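Local coordinates for ESX-1 secretion system protein EccA1 (Mycobacterium tuberculosis, PDB 4F3V) that probably hydrolyses ATP to help power export of virulence factors by the mycobacterial ESX-1 type VII secretion system, and is represented here by its TPR-like N-terminal domain, at residues S9-A14 against G72-S77; C40-G45 against G68-S73; I85-L90 against A138-V143. All coordinates share one frame; numbering follows the deposited sequence.

Contact 1: residues S9-A14 against G72-S77; sequences SLFESA and GSVQIS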
loop_
_atom_site.group_PDB
_atom_site.type_symbol
_atom_site.label_atom_id
_atom_site.label_comp_id
_atom_site.label_asym_id
_atom_site.label_seq_id
_atom_site.Cartn_x
_atom_site.Cartn_y
_atom_site.Cartn_z
ATOM N N SER A 9 32.471 3.606 -3.733
ATOM C CA SER A 9 32.829 2.710 -4.788
ATOM C C SER A 9 31.950 1.412 -4.704
ATOM O O SER A 9 31.548 0.886 -5.717
ATOM C CB SER A 9 34.343 2.490 -4.786
ATOM O OG SER A 9 34.705 1.476 -3.904
ATOM N N LEU A 10 31.604 0.945 -3.500
ATOM C CA LEU A 10 30.677 -0.193 -3.356
ATOM C C LEU A 10 29.289 0.156 -3.910
ATOM O O LEU A 10 28.667 -0.661 -4.591
ATOM C CB LEU A 10 30.533 -0.625 -1.889
ATOM C CG LEU A 10 31.691 -1.374 -1.214
ATOM C CD1 LEU A 10 31.353 -1.516 0.269
ATOM C CD2 LEU A 10 31.964 -2.716 -1.831
ATOM N N PHE A 11 28.829 1.378 -3.659
ATOM C CA PHE A 11 27.539 1.804 -4.177
ATOM C C PHE A 11 27.504 1.867 -5.702
ATOM O O PHE A 11 26.580 1.369 -6.356
ATOM C CB PHE A 11 27.147 3.193 -3.599
ATOM C CG PHE A 11 25.744 3.574 -3.928
ATOM C CD1 PHE A 11 24.722 3.166 -3.143
ATOM C CD2 PHE A 11 25.459 4.255 -5.102
ATOM C CE1 PHE A 11 23.406 3.484 -3.477
ATOM C CE2 PHE A 11 24.159 4.569 -5.456
ATOM C CZ PHE A 11 23.128 4.176 -4.644
ATOM N N GLU A 12 28.510 2.521 -6.277
ATOM C CA GLU A 12 28.636 2.613 -7.704
ATOM C C GLU A 12 28.666 1.205 -8.339
ATOM O O GLU A 12 27.951 0.923 -9.303
ATOM C CB GLU A 12 29.889 3.392 -7.975
ATOM C CG GLU A 12 30.220 3.593 -9.406
ATOM C CD GLU A 12 31.399 4.475 -9.519
ATOM O OE1 GLU A 12 32.261 4.484 -8.598
ATOM O OE2 GLU A 12 31.428 5.177 -10.516
ATOM N N SER A 13 29.446 0.304 -7.748
ATOM C CA SER A 13 29.524 -1.058 -8.251
ATOM C C SER A 13 28.171 -1.729 -8.131
ATOM O O SER A 13 27.757 -2.431 -9.055
ATOM C CB SER A 13 30.598 -1.874 -7.501
ATOM O OG SER A 13 31.889 -1.367 -7.822
ATOM N N ALA A 14 27.489 -1.534 -7.004
ATOM C CA ALA A 14 26.196 -2.189 -6.794
ATOM C C ALA A 14 25.210 -1.769 -7.888
ATOM O O ALA A 14 24.489 -2.589 -8.422
ATOM C CB ALA A 14 25.621 -1.899 -5.399
ATOM N N GLY A 72 24.720 10.383 -4.525
ATOM C CA GLY A 72 25.267 11.675 -4.962
ATOM C C GLY A 72 26.785 11.766 -4.961
ATOM O O GLY A 72 27.371 12.411 -5.812
ATOM N N SER A 73 27.433 11.068 -4.029
ATOM C CA SER A 73 28.888 11.089 -3.941
ATOM C C SER A 73 29.540 10.366 -5.151
ATOM O O SER A 73 30.727 10.490 -5.384
ATOM C CB SER A 73 29.351 10.490 -2.618
ATOM O OG SER A 73 29.202 9.090 -2.620
ATOM N N VAL A 74 28.753 9.595 -5.905
ATOM C CA VAL A 74 29.227 8.991 -7.145
ATOM C C VAL A 74 28.383 9.444 -8.343
ATOM O O VAL A 74 28.324 8.766 -9.373
ATOM C CB VAL A 74 29.296 7.449 -7.030
ATOM C CG1 VAL A 74 30.492 7.052 -6.169
ATOM C CG2 VAL A 74 27.994 6.846 -6.509
ATOM N N GLN A 75 27.736 10.591 -8.192
ATOM C CA GLN A 75 26.974 11.246 -9.259
ATOM C C GLN A 75 25.856 10.392 -9.842
ATOM O O GLN A 75 25.585 10.456 -11.035
ATOM C CB GLN A 75 27.929 11.759 -10.370
ATOM C CG GLN A 75 29.020 12.691 -9.852
ATOM C CD GLN A 75 30.226 11.945 -9.250
ATOM O OE1 GLN A 75 30.725 10.983 -9.837
ATOM N NE2 GLN A 75 30.743 12.440 -8.120
ATOM N N ILE A 76 25.190 9.596 -9.007
ATOM C CA ILE A 76 24.069 8.764 -9.484
ATOM C C ILE A 76 22.779 9.334 -8.929
ATOM O O ILE A 76 22.678 9.623 -7.726
ATOM C CB ILE A 76 24.241 7.301 -9.042
ATOM C CG1 ILE A 76 25.445 6.662 -9.767
ATOM C CG2 ILE A 76 22.948 6.477 -9.258
ATOM C CD1 ILE A 76 25.792 5.263 -9.280
ATOM N N SER A 77 21.794 9.549 -9.792
ATOM C CA SER A 77 20.459 9.891 -9.325
ATOM C C SER A 77 19.757 8.630 -8.771
ATOM O O SER A 77 19.818 7.568 -9.380
ATOM C CB SER A 77 19.615 10.468 -10.472
ATOM O OG SER A 77 18.281 10.608 -10.029
HETATM O O HOH W 1 29.132 7.004 -11.273
#
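A Schellman motif ends the short helix 69-72 of this TPR-like, mainly helical N-terminal domain, and the chain leaving it packs on helix 2-17. Gln-75, with positive phi, is the C-prime residue. Its N is hydrogen-bonded to Gly-72 O, and Ile-76 N probably to Ser-71 O. The turn puts Val-74 and Ile-76 on the side facing the first helix.

The tight part lies around the buried ring of Phe-11. Its CG is anti to the backbone N (chi1 -171°), which lays the ring against the 74-76 loop. Val-74 CG2 comes obliquely to CD2 of Phe-11, at 3.9 Å. Ile-76 CD1 sits at the ring edge, 4.2 Å from CE2 of Phe-11. The same methyl also rests against the helix backbone, 4.2 Å from Glu-12 CA. Leu-70 and Met-78 add to the packing on the ring.

The outer side is looser and polar. Glu-12 is exposed, and its chain runs extended across Val-74. CG1 of Val-74 meets the chain at both ends, touching Glu-12 CB and lying 4.0 Å from Glu-12 OE1. No direct hydrogen bond joins the two segments. A water bridges them instead, donating to Glu-12 OE2 at 3.0 Å and to the backbone O of Val-74 at 2.7 Å.

Contact 2: residues C40-G45 against G68-S73; sequences CDAWIG and GQLSGS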
loop_
_atom_site.group_PDB
_atom_site.type_symbol
_atom_site.label_atom_id
_atom_site.label_comp_id
_atom_site.label_asym_id
_atom_site.label_seq_id
_atom_site.Cartn_x
_atom_site.Cartn_y
_atom_site.Cartn_z
ATOM N N CYS A 40 20.941 5.644 3.851
ATOM C CA CYS A 40 19.616 5.582 3.245
ATOM C C CYS A 40 19.610 5.014 1.819
ATOM O O CYS A 40 18.893 4.064 1.535
ATOM C CB CYS A 40 19.015 6.977 3.245
ATOM S SG CYS A 40 17.308 7.042 2.654
ATOM N N ASP A 41 20.467 5.544 0.948
ATOM C CA ASP A 41 20.510 5.092 -0.459
ATOM C C ASP A 41 20.806 3.592 -0.619
ATOM O O ASP A 41 20.291 2.959 -1.532
ATOM C CB ASP A 41 21.520 5.918 -1.282
ATOM C CG ASP A 41 21.138 7.383 -1.364
ATOM O OD1 ASP A 41 20.002 7.740 -0.949
ATOM O OD2 ASP A 41 21.955 8.169 -1.870
ATOM N N ALA A 42 21.619 3.039 0.268
ATOM C CA ALA A 42 21.906 1.604 0.240
ATOM C C ALA A 42 20.744 0.745 0.763
ATOM O O ALA A 42 20.532 -0.366 0.282
ATOM C CB ALA A 42 23.218 1.308 0.983
ATOM N N TRP A 43 20.007 1.231 1.758
ATOM C CA TRP A 43 18.769 0.570 2.163
ATOM C C TRP A 43 17.782 0.523 1.026
ATOM O O TRP A 43 17.174 -0.522 0.784
ATOM C CB TRP A 43 18.130 1.211 3.390
ATOM C CG TRP A 43 18.935 1.050 4.654
ATOM C CD1 TRP A 43 19.657 2.031 5.313
ATOM C CD2 TRP A 43 19.147 -0.167 5.427
ATOM N NE1 TRP A 43 20.277 1.519 6.413
ATOM C CE2 TRP A 43 20.013 0.195 6.528
ATOM C CE3 TRP A 43 18.737 -1.484 5.301
ATOM C CZ2 TRP A 43 20.429 -0.726 7.471
ATOM C CZ3 TRP A 43 19.158 -2.400 6.252
ATOM C CH2 TRP A 43 19.985 -2.027 7.321
ATOM N N ILE A 44 17.676 1.610 0.266
ATOM C CA ILE A 44 16.814 1.642 -0.912
ATOM C C ILE A 44 17.344 0.680 -2.008
ATOM O O ILE A 44 16.575 0.017 -2.692
ATOM C CB ILE A 44 16.637 3.098 -1.429
ATOM C CG1 ILE A 44 15.905 3.929 -0.345
ATOM C CG2 ILE A 44 15.881 3.134 -2.757
ATOM C CD1 ILE A 44 15.931 5.438 -0.588
ATOM N N GLY A 45 18.651 0.635 -2.180
ATOM C CA GLY A 45 19.279 -0.343 -3.091
ATOM C C GLY A 45 18.886 -1.768 -2.724
ATOM O O GLY A 45 18.559 -2.574 -3.600
ATOM N N GLY A 68 19.931 10.491 -0.977
ATOM C CA GLY A 68 20.674 11.144 -2.060
ATOM C C GLY A 68 22.146 11.359 -1.794
ATOM O O GLY A 68 22.905 11.633 -2.738
ATOM N N GLN A 69 22.563 11.236 -0.526
ATOM C CA GLN A 69 23.926 11.577 -0.123
ATOM C C GLN A 69 24.961 10.602 -0.691
ATOM O O GLN A 69 25.937 11.015 -1.319
ATOM C CB GLN A 69 24.045 11.640 1.405
ATOM C CG GLN A 69 25.358 12.242 1.875
ATOM C CD GLN A 69 26.516 11.266 1.839
ATOM O OE1 GLN A 69 26.369 10.052 2.074
ATOM N NE2 GLN A 69 27.693 11.798 1.547
ATOM N N LEU A 70 24.726 9.311 -0.518
ATOM C CA LEU A 70 25.667 8.287 -0.971
ATOM C C LEU A 70 25.692 8.155 -2.490
ATOM O O LEU A 70 26.757 8.186 -3.089
ATOM C CB LEU A 70 25.328 6.916 -0.320
ATOM C CG LEU A 70 26.224 5.735 -0.699
ATOM C CD1 LEU A 70 27.695 6.101 -0.450
ATOM C CD2 LEU A 70 25.776 4.495 0.086
ATOM N N SER A 71 24.509 8.018 -3.113
ATOM C CA SER A 71 24.413 7.966 -4.550
ATOM C C SER A 71 25.017 9.247 -5.154
ATOM O O SER A 71 25.765 9.213 -6.129
ATOM C CB SER A 71 22.955 7.801 -4.983
ATOM O OG SER A 71 22.152 8.826 -4.473
ATOM N N GLY A 72 24.720 10.383 -4.525
ATOM C CA GLY A 72 25.267 11.675 -4.962
ATOM C C GLY A 72 26.785 11.766 -4.961
ATOM O O GLY A 72 27.371 12.411 -5.812
ATOM N N SER A 73 27.433 11.068 -4.029
ATOM C CA SER A 73 28.888 11.089 -3.941
ATOM C C SER A 73 29.540 10.366 -5.151
ATOM O O SER A 73 30.727 10.490 -5.384
ATOM C CB SER A 73 29.351 10.490 -2.618
ATOM O OG SER A 73 29.202 9.090 -2.620
HETATM O O HOH W 2 22.362 7.933 1.463
#
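Asp-41 carries this contact. It stands in the first turn of helix 40-48 and its carboxylate takes up N-H groups at the start of the short helix 69-72. An acidic side chain from one helix thus serves the N-terminus of another, and ties the two together in the TPR-like domain. Its CG lies anti to the carbonyl carbon (chi1 -63°), which directs both oxygens at the 68-71 backbone.

Three hydrogen bonds grip the carboxylate. Gly-68 N, at the N-cap position, donates to Asp-41 OD1 at 2.8 Å in a nearly straight bond of 175°, using the syn lone pair. Gly-68 has a positive phi, a backbone shape that calls for glycine. OD2 accepts twice from one residue. Ser-71 N reaches the anti lone pair of Asp-41 OD2 at 2.8 Å. Ser-71 OG donates to the same OD2 at 2.7 Å from well above the carboxylate plane. The serine hydroxyl sits between its own N and carbonyl carbon (chi1 57°), so both donors face one oxygen. These bonds fix the rotation of the buried carboxylate. The helix N-terminus would be expected to favour its charged form.

Water gives a weaker link. One molecule accepts from Asp-41 N at 3.1 Å and, weakly, from Leu-70 N.

Apolar contact is modest. Leu-70 CB packs on Asp-41, 4.1 Å from its CB. Farther along the side chain, Leu-70 CD2 meets the methyl CB of Ala-42 at 4.2 Å.

Other elements close around the pair. Ile-32 of helix 22-35 touches both Ala-42 and Leu-70. Phe-11 of helix 2-17 packs on Asp-41, Leu-70 and Ser-71, and Met-78 of the following loop touches Asp-41 and Ser-71.

Contact 3: residues I85-L90 against A138-V143; sequences IAIGGL and AWMKAV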
loop_
_atom_site.group_PDB
_atom_site.type_symbol
_atom_site.label_atom_id
_atom_site.label_comp_id
_atom_site.label_asym_id
_atom_site.label_seq_id
_atom_site.Cartn_x
_atom_site.Cartn_y
_atom_site.Cartn_z
ATOM N N ILE A 85 8.105 0.893 -4.306
ATOM C CA ILE A 85 7.559 0.363 -3.049
ATOM C C ILE A 85 6.022 0.170 -3.156
ATOM O O ILE A 85 5.348 0.809 -3.972
ATOM C CB ILE A 85 7.897 1.217 -1.810
ATOM C CG1 ILE A 85 7.812 2.722 -2.077
ATOM C CG2 ILE A 85 9.284 0.876 -1.259
ATOM C CD1 ILE A 85 6.434 3.326 -2.006
ATOM N N ALA A 86 5.482 -0.715 -2.335
ATOM C CA ALA A 86 4.055 -1.050 -2.314
ATOM C C ALA A 86 3.225 -0.008 -1.560
ATOM O O ALA A 86 3.610 0.407 -0.470
ATOM C CB ALA A 86 3.879 -2.446 -1.683
ATOM N N ILE A 87 2.145 0.488 -2.167
ATOM C CA ILE A 87 1.280 1.504 -1.537
ATOM C C ILE A 87 -0.233 1.189 -1.634
ATOM O O ILE A 87 -1.066 1.994 -1.223
ATOM C CB ILE A 87 1.514 2.942 -2.075
ATOM C CG1 ILE A 87 1.175 3.067 -3.568
ATOM C CG2 ILE A 87 2.939 3.444 -1.836
ATOM C CD1 ILE A 87 0.868 4.501 -4.006
ATOM N N GLY A 88 -0.582 0.020 -2.163
ATOM C CA GLY A 88 -1.987 -0.320 -2.411
ATOM C C GLY A 88 -2.799 -0.786 -1.224
ATOM O O GLY A 88 -4.045 -0.768 -1.269
ATOM N N GLY A 89 -2.114 -1.224 -0.171
ATOM C CA GLY A 89 -2.802 -1.799 0.980
ATOM C C GLY A 89 -3.743 -2.938 0.589
ATOM O O GLY A 89 -3.454 -3.708 -0.343
ATOM N N LEU A 90 -4.877 -3.025 1.280
ATOM C CA LEU A 90 -5.854 -4.060 1.006
ATOM C C LEU A 90 -6.619 -3.845 -0.317
ATOM O O LEU A 90 -7.347 -4.736 -0.745
ATOM C CB LEU A 90 -6.863 -4.155 2.164
ATOM C CG LEU A 90 -7.831 -2.967 2.293
ATOM C CD1 LEU A 90 -9.149 -3.268 1.568
ATOM C CD2 LEU A 90 -8.085 -2.623 3.770
ATOM N N ALA A 138 -3.602 11.478 1.530
ATOM C CA ALA A 138 -4.985 11.030 1.741
ATOM C C ALA A 138 -5.125 9.571 1.375
ATOM O O ALA A 138 -5.715 8.795 2.132
ATOM C CB ALA A 138 -5.987 11.878 0.973
ATOM N N TRP A 139 -4.547 9.194 0.228
ATOM C CA TRP A 139 -4.550 7.785 -0.193
ATOM C C TRP A 139 -3.900 6.907 0.850
ATOM O O TRP A 139 -4.469 5.865 1.244
ATOM C CB TRP A 139 -3.880 7.591 -1.560
ATOM C CG TRP A 139 -3.746 6.122 -1.853
ATOM C CD1 TRP A 139 -2.603 5.350 -1.801
ATOM C CD2 TRP A 139 -4.849 5.171 -2.081
ATOM N NE1 TRP A 139 -2.900 4.021 -2.044
ATOM C CE2 TRP A 139 -4.233 3.860 -2.231
ATOM C CE3 TRP A 139 -6.231 5.287 -2.223
ATOM C CZ2 TRP A 139 -4.981 2.724 -2.489
ATOM C CZ3 TRP A 139 -6.970 4.135 -2.499
ATOM C CH2 TRP A 139 -6.358 2.885 -2.612
ATOM N N MET A 140 -2.713 7.296 1.330
ATOM C CA MET A 140 -2.045 6.489 2.363
ATOM C C MET A 140 -2.836 6.407 3.674
ATOM O O MET A 140 -2.864 5.361 4.324
ATOM C CB MET A 140 -0.635 6.978 2.651
ATOM C CG MET A 140 0.310 6.885 1.467
ATOM S SD MET A 140 0.258 5.334 0.545
ATOM C CE MET A 140 0.526 4.066 1.789
ATOM N N LYS A 141 -3.508 7.480 4.053
ATOM C CA LYS A 141 -4.384 7.416 5.219
ATOM C C LYS A 141 -5.531 6.417 5.022
ATOM O O LYS A 141 -5.886 5.703 5.945
ATOM C CB LYS A 141 -4.895 8.795 5.605
ATOM C CG LYS A 141 -3.798 9.673 6.182
ATOM C CD LYS A 141 -4.367 10.975 6.739
ATOM C CE LYS A 141 -3.299 11.839 7.390
ATOM N NZ LYS A 141 -3.912 12.999 8.134
ATOM N N ALA A 142 -6.090 6.377 3.818
ATOM C CA ALA A 142 -7.110 5.412 3.435
ATOM C C ALA A 142 -6.575 3.978 3.576
ATOM O O ALA A 142 -7.275 3.079 4.062
ATOM C CB ALA A 142 -7.586 5.689 2.010
ATOM N N VAL A 143 -5.304 3.788 3.228
ATOM C CA VAL A 143 -4.630 2.511 3.427
ATOM C C VAL A 143 -4.503 2.155 4.920
ATOM O O VAL A 143 -4.827 1.047 5.324
ATOM C CB VAL A 143 -3.224 2.467 2.751
ATOM C CG1 VAL A 143 -2.430 1.285 3.261
ATOM C CG2 VAL A 143 -3.332 2.439 1.217
HETATM O O HOH W 3 -4.916 -1.306 3.799
#
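The end of a two-stranded antiparallel hairpin, strands 84-86 and 95-97, lies here against helix 134-147 in the buried middle of the TPR-like domain. The side-chain torsions set which atoms meet. Trp-139 has CG anti to the backbone N (chi1 172°), so the indole swings toward the hairpin. Its NE1 donates to Ile-87 O at 2.9 Å. The oxygen lies near the ring plane, at the indole edge, but the donor stands above the carbonyl plane and the bond bends to 152°.

Ile-87 holds CG1 in the crowded position between N and the carbonyl carbon. With CG1 there and the chain extended to CD1, CD1 meets Trp-139 CD1 at 4.2 Å. Met-140 is bent at both chi2 and chi3, which folds the thioether back to the loop. Its SD lies 3.8 Å from Ile-87 CB, the two chains crossing at about a right angle.

Val-143 places CG1 anti to N and CG2 beside it. CG2 lies over one face of the Trp-139 ring, offset toward the rim, and also approaches Ile-87 O at 3.4 Å. CG1 packs on Gly-89 CA at 3.9 Å. Gly-89 has no side chain here and its positive phi favours glycine. One residue on, a water joins the backbones, accepting from Leu-90 N at 3.0 Å and donating to Val-143 O at 2.8 Å.

In the fold
Contacts 1 and 2 form one continuous unit, with centres about 8 Å apart. They share Gly-72 and Ser-73. Phe-11 joins them, its CE2 lying 3.5 Å from Ser-71 CB and its CD1 3.6 Å from Leu-70 CD2. Contact 2 fixes the start of helix 69-72, and contact 1 holds the chain that leaves its end. Contact 3, near the middle of the molecule, stands apart, its centre about 25 Å from that of contact 2 and about 31 Å from that of contact 1. A bound samarium ion is about 10 Å from the position of Gly-89 in contact 3, too far for coordination. The AAA ATPase region belongs to the rest of the full-length protein.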